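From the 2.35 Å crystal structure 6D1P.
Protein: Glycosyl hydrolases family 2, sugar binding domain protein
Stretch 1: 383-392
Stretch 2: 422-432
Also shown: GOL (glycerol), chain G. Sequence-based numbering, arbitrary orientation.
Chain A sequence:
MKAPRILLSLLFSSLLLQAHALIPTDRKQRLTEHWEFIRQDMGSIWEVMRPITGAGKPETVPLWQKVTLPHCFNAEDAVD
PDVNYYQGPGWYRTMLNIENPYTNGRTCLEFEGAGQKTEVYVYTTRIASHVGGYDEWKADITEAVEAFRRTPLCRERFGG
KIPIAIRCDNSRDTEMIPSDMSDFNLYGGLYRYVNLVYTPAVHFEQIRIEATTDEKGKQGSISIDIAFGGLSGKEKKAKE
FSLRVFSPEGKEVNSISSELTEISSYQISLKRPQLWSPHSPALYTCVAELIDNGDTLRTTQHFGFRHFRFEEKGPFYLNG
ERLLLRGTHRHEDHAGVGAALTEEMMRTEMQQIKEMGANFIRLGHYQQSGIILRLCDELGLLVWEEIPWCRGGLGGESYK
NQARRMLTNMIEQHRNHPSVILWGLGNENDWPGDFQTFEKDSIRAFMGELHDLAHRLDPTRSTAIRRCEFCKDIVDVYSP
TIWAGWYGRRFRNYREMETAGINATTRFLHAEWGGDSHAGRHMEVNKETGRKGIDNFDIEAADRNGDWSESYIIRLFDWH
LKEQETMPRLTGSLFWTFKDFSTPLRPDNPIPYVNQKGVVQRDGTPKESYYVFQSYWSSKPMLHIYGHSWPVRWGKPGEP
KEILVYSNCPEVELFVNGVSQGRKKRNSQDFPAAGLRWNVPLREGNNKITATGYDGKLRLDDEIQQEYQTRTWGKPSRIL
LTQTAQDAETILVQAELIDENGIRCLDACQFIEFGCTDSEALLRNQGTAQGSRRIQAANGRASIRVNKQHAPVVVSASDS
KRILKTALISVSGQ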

# COMPACT_ATOMS: atom_id res chain seq x y z
N VAL A 383 1.05 -26.26 -28.09
CA VAL A 383 0.47 -25.44 -27.03
C VAL A 383 -0.77 -26.09 -26.42
O VAL A 383 -1.66 -26.57 -27.15
N TRP A 384 -0.82 -26.09 -25.08
CA TRP A 384 -2.01 -26.31 -24.26
C TRP A 384 -2.30 -24.98 -23.58
O TRP A 384 -1.46 -24.47 -22.82
N GLU A 385 -3.46 -24.40 -23.86
CA GLU A 385 -3.86 -23.15 -23.22
C GLU A 385 -5.22 -23.36 -22.58
O GLU A 385 -6.12 -23.94 -23.20
N GLU A 386 -5.38 -22.91 -21.33
CA GLU A 386 -6.58 -23.15 -20.54
C GLU A 386 -7.14 -21.85 -19.99
O GLU A 386 -6.43 -20.83 -19.90
N ILE A 387 -8.41 -21.90 -19.58
CA ILE A 387 -9.05 -20.78 -18.87
C ILE A 387 -8.71 -20.82 -17.39
O ILE A 387 -8.41 -21.89 -16.84
N PRO A 388 -8.77 -19.67 -16.69
CA PRO A 388 -8.31 -19.65 -15.29
C PRO A 388 -9.37 -20.11 -14.29
O PRO A 388 -9.48 -19.54 -13.20
N TRP A 389 -10.15 -21.14 -14.64
CA TRP A 389 -10.96 -21.85 -13.64
C TRP A 389 -10.00 -22.73 -12.85
O TRP A 389 -9.80 -23.92 -13.12
N CYS A 390 -9.39 -22.13 -11.84
CA CYS A 390 -8.23 -22.70 -11.16
C CYS A 390 -8.45 -22.62 -9.66
O CYS A 390 -8.27 -21.56 -9.06
N ARG A 391 -8.87 -23.75 -9.07
CA ARG A 391 -9.09 -23.94 -7.63
C ARG A 391 -10.32 -23.22 -7.10
O ARG A 391 -10.87 -22.32 -7.76
N GLY A 392 -10.80 -23.67 -5.93
CA GLY A 392 -11.70 -22.92 -5.08
C GLY A 392 -13.13 -23.41 -5.05
O GLY A 392 -13.86 -23.08 -4.10
N LEU A 422 -4.60 -28.11 -27.55
CA LEU A 422 -5.43 -28.43 -26.40
C LEU A 422 -5.99 -27.16 -25.80
O LEU A 422 -5.24 -26.23 -25.48
N TRP A 423 -7.32 -27.11 -25.67
CA TRP A 423 -8.00 -26.12 -24.84
C TRP A 423 -8.24 -26.74 -23.47
O TRP A 423 -8.95 -27.75 -23.36
N GLY A 424 -7.65 -26.15 -22.43
CA GLY A 424 -7.90 -26.60 -21.06
C GLY A 424 -9.09 -25.89 -20.44
O GLY A 424 -9.30 -24.70 -20.65
N LEU A 425 -9.89 -26.65 -19.68
CA LEU A 425 -11.10 -26.09 -19.08
C LEU A 425 -10.95 -25.71 -17.62
O LEU A 425 -11.79 -24.97 -17.10
N GLY A 426 -9.91 -26.18 -16.94
CA GLY A 426 -9.71 -25.80 -15.56
C GLY A 426 -8.57 -26.59 -14.96
O GLY A 426 -8.09 -27.56 -15.55
N ASN A 427 -8.15 -26.15 -13.78
CA ASN A 427 -7.01 -26.74 -13.09
C ASN A 427 -7.34 -26.95 -11.62
O ASN A 427 -7.79 -26.02 -10.94
N GLU A 428 -7.11 -28.17 -11.14
CA GLU A 428 -7.36 -28.53 -9.74
C GLU A 428 -8.73 -28.04 -9.27
O GLU A 428 -8.87 -27.39 -8.23
N ASN A 429 -9.75 -28.36 -10.06
CA ASN A 429 -11.08 -27.98 -9.61
C ASN A 429 -11.60 -28.86 -8.48
O ASN A 429 -12.72 -28.66 -8.02
N ASP A 430 -10.83 -29.83 -8.03
CA ASP A 430 -11.17 -30.58 -6.84
C ASP A 430 -10.69 -29.90 -5.56
O ASP A 430 -10.83 -30.48 -4.48
N TRP A 431 -10.09 -28.70 -5.65
CA TRP A 431 -9.56 -28.02 -4.48
C TRP A 431 -10.62 -27.07 -3.92
O TRP A 431 -10.92 -26.05 -4.56
N PRO A 432 -11.23 -27.36 -2.77
CA PRO A 432 -12.29 -26.50 -2.22
C PRO A 432 -11.75 -25.36 -1.35
O PRO A 432 -10.60 -25.35 -0.94

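The strongest polar link is the salt bridge between Arg391 and Glu428. The CA-to-CB bond of Arg391 points away from stretch 2, but its long side chain (chi1 m, then fully extended) brings the guanidinium back, so that NE and NH2 of Arg391 both donate to OE1 of Glu428, at 2.8 and 2.7 Å. Glu428, also m, points toward stretch 1 and meets the guanidinium at its edge, while Trp431 (chi1 t) covers one face. Arg391 CZ sits 3.8 Å from the centroid of the six-membered ring of Trp431, a cation-pi contact that suits a broad, electron-rich indole. A glycerol, probably from the crystallisation liquor, bridges the pair: Arg391 NH2 donates to its O1 (3.1 Å), and its O2 donates to Glu428 OE2 (2.7 Å).

Further in, amides serve as donors. Asn429 ND2 (chi1 m) donates to Trp389 O at 3.1 Å while lying over one face of the Trp389 indole, whose t rotamer also sets the ring edge near Leu425 O (CE3 to O, 3.6 Å). Asn427 and Cys390, both t, share a face of the sheet, and Asn427 ND2 donates to Cys390 SG at 3.5 Å, a length natural for the large sulfur.

On the face bearing Trp384 and Glu386, the Trp384 NE1 to Glu386 OE1 bond (3.0 Å) is weak. Water 1 donates to Gly426 O (2.5 Å) and weakly to Glu386 OE1 (3.0 Å), linking the stretches. Trp384 (t) packs its CE3 against Leu422 CD1 at 3.8 Å, an apolar contact. Gly424 keeps this face open: a CB there would lie 2.5 Å from Glu386 CB and 2.6 Å from Trp384 NE1. Ile387 (p) points sideways, yet its CD1 reaches Leu425 O at 3.3 Å.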

# COMPACT_ATOMS: atom_id res chain seq x y z
CB VAL A 383 0.10 -24.03 -27.53
CG1 VAL A 383 -0.63 -23.27 -26.44
CG2 VAL A 383 1.36 -23.29 -28.00
CB TRP A 384 -1.75 -27.44 -23.25
CG TRP A 384 -2.70 -27.64 -22.02
CD1 TRP A 384 -3.54 -26.72 -21.46
CD2 TRP A 384 -2.84 -28.84 -21.22
NE1 TRP A 384 -4.19 -27.26 -20.38
CE2 TRP A 384 -3.78 -28.56 -20.20
CE3 TRP A 384 -2.26 -30.11 -21.26
CZ2 TRP A 384 -4.16 -29.51 -19.24
CZ3 TRP A 384 -2.62 -31.04 -20.30
CH2 TRP A 384 -3.57 -30.74 -19.31
CB GLU A 385 -3.90 -22.01 -24.25
CG GLU A 385 -3.67 -20.62 -23.67
CD GLU A 385 -3.82 -19.51 -24.71
OE1 GLU A 385 -3.28 -18.40 -24.49
OE2 GLU A 385 -4.49 -19.74 -25.75
CB GLU A 386 -6.31 -24.10 -19.35
CG GLU A 386 -5.43 -23.52 -18.25
CD GLU A 386 -4.84 -24.60 -17.35
OE1 GLU A 386 -4.51 -25.71 -17.86
OE2 GLU A 386 -4.69 -24.34 -16.13
CB ILE A 387 -10.57 -20.78 -19.05
CG1 ILE A 387 -11.18 -22.15 -18.68
CG2 ILE A 387 -10.94 -20.31 -20.44
CD1 ILE A 387 -12.67 -22.05 -18.32
CB PRO A 388 -7.91 -18.18 -15.08
CG PRO A 388 -8.62 -17.41 -16.11
CD PRO A 388 -9.07 -18.32 -17.20
CB TRP A 389 -12.08 -22.65 -14.30
CG TRP A 389 -13.07 -23.14 -13.29
CD1 TRP A 389 -13.25 -22.67 -12.03
CD2 TRP A 389 -14.01 -24.21 -13.45
NE1 TRP A 389 -14.23 -23.37 -11.39
CE2 TRP A 389 -14.72 -24.32 -12.24
CE3 TRP A 389 -14.32 -25.08 -14.50
CZ2 TRP A 389 -15.73 -25.27 -12.05
CZ3 TRP A 389 -15.31 -26.03 -14.31
CH2 TRP A 389 -16.01 -26.11 -13.09
CB CYS A 390 -6.96 -21.96 -11.60
SG CYS A 390 -5.42 -22.49 -10.85
CB ARG A 391 -7.86 -23.52 -6.81
CG ARG A 391 -6.62 -24.40 -7.03
CD ARG A 391 -5.45 -23.98 -6.15
NE ARG A 391 -4.33 -24.89 -6.38
CZ ARG A 391 -3.15 -24.82 -5.77
NH1 ARG A 391 -2.90 -23.86 -4.87
NH2 ARG A 391 -2.20 -25.72 -6.05
CB LEU A 422 -4.64 -29.21 -25.35
CG LEU A 422 -4.32 -30.66 -25.71
CD1 LEU A 422 -3.31 -31.24 -24.75
CD2 LEU A 422 -5.58 -31.52 -25.77
CB TRP A 423 -9.33 -25.70 -25.44
CG TRP A 423 -9.30 -25.12 -26.83
CD1 TRP A 423 -10.04 -25.53 -27.90
CD2 TRP A 423 -8.51 -24.02 -27.29
NE1 TRP A 423 -9.76 -24.74 -28.99
CE2 TRP A 423 -8.83 -23.81 -28.64
CE3 TRP A 423 -7.57 -23.18 -26.68
CZ2 TRP A 423 -8.22 -22.81 -29.41
CZ3 TRP A 423 -6.98 -22.18 -27.43
CH2 TRP A 423 -7.31 -22.00 -28.78
CB LEU A 425 -12.28 -27.06 -19.23
CG LEU A 425 -12.46 -27.64 -20.64
CD1 LEU A 425 -13.52 -28.74 -20.63
CD2 LEU A 425 -12.81 -26.55 -21.66
CB ASN A 427 -5.77 -25.85 -13.25
CG ASN A 427 -4.58 -26.40 -12.53
OD1 ASN A 427 -4.07 -27.48 -12.88
ND2 ASN A 427 -4.12 -25.67 -11.52
CB GLU A 428 -6.22 -28.01 -8.85
CG GLU A 428 -4.87 -28.64 -9.27
CD GLU A 428 -3.70 -28.30 -8.37
OE1 GLU A 428 -3.82 -27.41 -7.49
OE2 GLU A 428 -2.63 -28.95 -8.55
CB ASN A 429 -12.05 -27.98 -10.79
CG ASN A 429 -11.64 -27.01 -11.87
OD1 ASN A 429 -11.17 -27.41 -12.93
ND2 ASN A 429 -11.80 -25.71 -11.60
CB ASP A 430 -10.58 -31.98 -6.93
CG ASP A 430 -9.07 -31.96 -7.06
OD1 ASP A 430 -8.48 -30.84 -7.08
OD2 ASP A 430 -8.47 -33.07 -7.13
CB TRP A 431 -8.30 -27.25 -4.85
CG TRP A 431 -7.43 -26.92 -3.69
CD1 TRP A 431 -7.82 -26.37 -2.52
CD2 TRP A 431 -6.01 -27.09 -3.61
NE1 TRP A 431 -6.74 -26.22 -1.68
CE2 TRP A 431 -5.61 -26.64 -2.33
CE3 TRP A 431 -5.03 -27.57 -4.48
CZ2 TRP A 431 -4.28 -26.66 -1.90
CZ3 TRP A 431 -3.71 -27.61 -4.05
CH2 TRP A 431 -3.35 -27.16 -2.77
CB PRO A 432 -13.09 -27.47 -1.34
CG PRO A 432 -12.09 -28.44 -0.88
CD PRO A 432 -11.14 -28.64 -2.05
C1 GOL G . 1.20 -27.21 -6.22
O1 GOL G . 0.54 -26.82 -5.00
C2 GOL G . 0.70 -28.66 -6.69
O2 GOL G . -0.69 -28.83 -6.67
C3 GOL G . 1.30 -28.91 -8.12
O3 GOL G . 0.49 -29.89 -8.77
O HOH W 1 -7.05 -27.26 -17.78